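Local coordinates for phosphoribosylaminoimidazole carboxylase (Bombyx mori, PDB 4JA0), which catalyses two steps of de novo purine biosynthesis, joining an AIR carboxylase of the PurE family and a SAICAR synthetase in one polypeptide, at the interface of chains A and B. Coordinates in Å, arbitrary orientation; residue numbers count along the deposited sequence, not the author numbering. Chains: chain A/B, Phosphoribosylaminoimidazole carboxylase.

The interface of chains A and B. Residues chain A 413, 416, 420; chain B 273-274, 276, 300.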
# COMPACT_ATOMS: atom_id res chain seq x y z
N LEU A 413 25.62 -8.85 22.71
CA LEU A 413 25.67 -9.47 21.38
C LEU A 413 26.79 -10.47 21.29
O LEU A 413 26.65 -11.52 20.65
CB LEU A 413 25.90 -8.43 20.30
CG LEU A 413 24.67 -7.66 19.84
CD1 LEU A 413 25.08 -6.64 18.80
CD2 LEU A 413 23.67 -8.65 19.30
N ALA A 416 25.82 -13.60 23.00
CA ALA A 416 24.97 -14.36 22.09
C ALA A 416 25.75 -14.94 20.90
O ALA A 416 25.48 -16.07 20.48
CB ALA A 416 23.82 -13.49 21.58
N LEU A 420 26.04 -19.18 19.51
CA LEU A 420 25.52 -19.75 18.25
C LEU A 420 26.64 -20.06 17.27
O LEU A 420 26.41 -20.56 16.18
CB LEU A 420 24.54 -18.77 17.57
CG LEU A 420 23.46 -18.22 18.51
CD1 LEU A 420 22.57 -17.23 17.79
CD2 LEU A 420 22.64 -19.36 19.13
N MET B 273 23.15 -12.68 11.65
CA MET B 273 21.85 -12.22 12.14
C MET B 273 22.06 -11.04 13.08
O MET B 273 23.00 -11.04 13.88
CB MET B 273 21.09 -13.34 12.86
CG MET B 273 21.84 -13.93 14.02
SD MET B 273 21.44 -15.67 14.34
CE MET B 273 19.97 -15.41 15.27
N GLY B 274 21.21 -10.02 12.97
CA GLY B 274 21.35 -8.83 13.79
C GLY B 274 20.97 -9.12 15.23
O GLY B 274 21.33 -8.40 16.16
N PRO B 276 19.87 -12.57 18.09
CA PRO B 276 19.68 -13.98 18.44
C PRO B 276 18.23 -14.44 18.33
O PRO B 276 17.97 -15.64 18.33
CB PRO B 276 20.12 -14.04 19.90
CG PRO B 276 20.10 -12.65 20.37
CD PRO B 276 20.46 -11.81 19.19
N VAL B 300 26.30 -13.76 15.10
CA VAL B 300 25.41 -12.69 15.52
C VAL B 300 26.15 -11.37 15.63
O VAL B 300 27.15 -11.28 16.32
CB VAL B 300 24.77 -13.00 16.86
CG1 VAL B 300 23.87 -11.85 17.28
CG2 VAL B 300 24.00 -14.27 16.78
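A:Leu413, A:Ala416 and A:Leu420 lie at spacings of three and four residues along helix 396-420, so that one stripe of its last turns faces the end of strand 267-273, the 3-10 turn 276-278 and the end of strand 296-300 in chain B; A:Leu420, at phi -102° and psi 0°, already departs from helical geometry. In the deposited assembly the C-terminal helix of A packs on the AIR carboxylase (PurE-type) part of B, a contact that may help hold the eight copies together. B:Val300 sits between the two leucines and divides its methyls between them: CG1 meets A:Leu413 CD2 at 3.8 Å, while CG2 meets A:Leu420 CD1 at 3.4 Å. With CG1 anti to the backbone N (chi1 179°), the fork of the valine spreads along the stripe, one branch towards each leucine. The A:Leu413 side chain crosses the valine at about a right angle, and its CD2 also comes 3.9 Å from the carbonyl oxygen O of B:Gly274. The same methyl that meets the valine CG2, A:Leu420 CD1, also lies against the thioether of B:Met273, 4.0 Å from SD, the two side chains crossing at about a right angle; the bent end of the methionine brings its terminal CE towards this methyl too. Between the leucines, the methyl CB of A:Ala416 rests against the pyrrolidine ring of B:Pro276, 4.0 Å from CG and 4.1 Å from CB, one carbon meeting two neighbouring ring atoms.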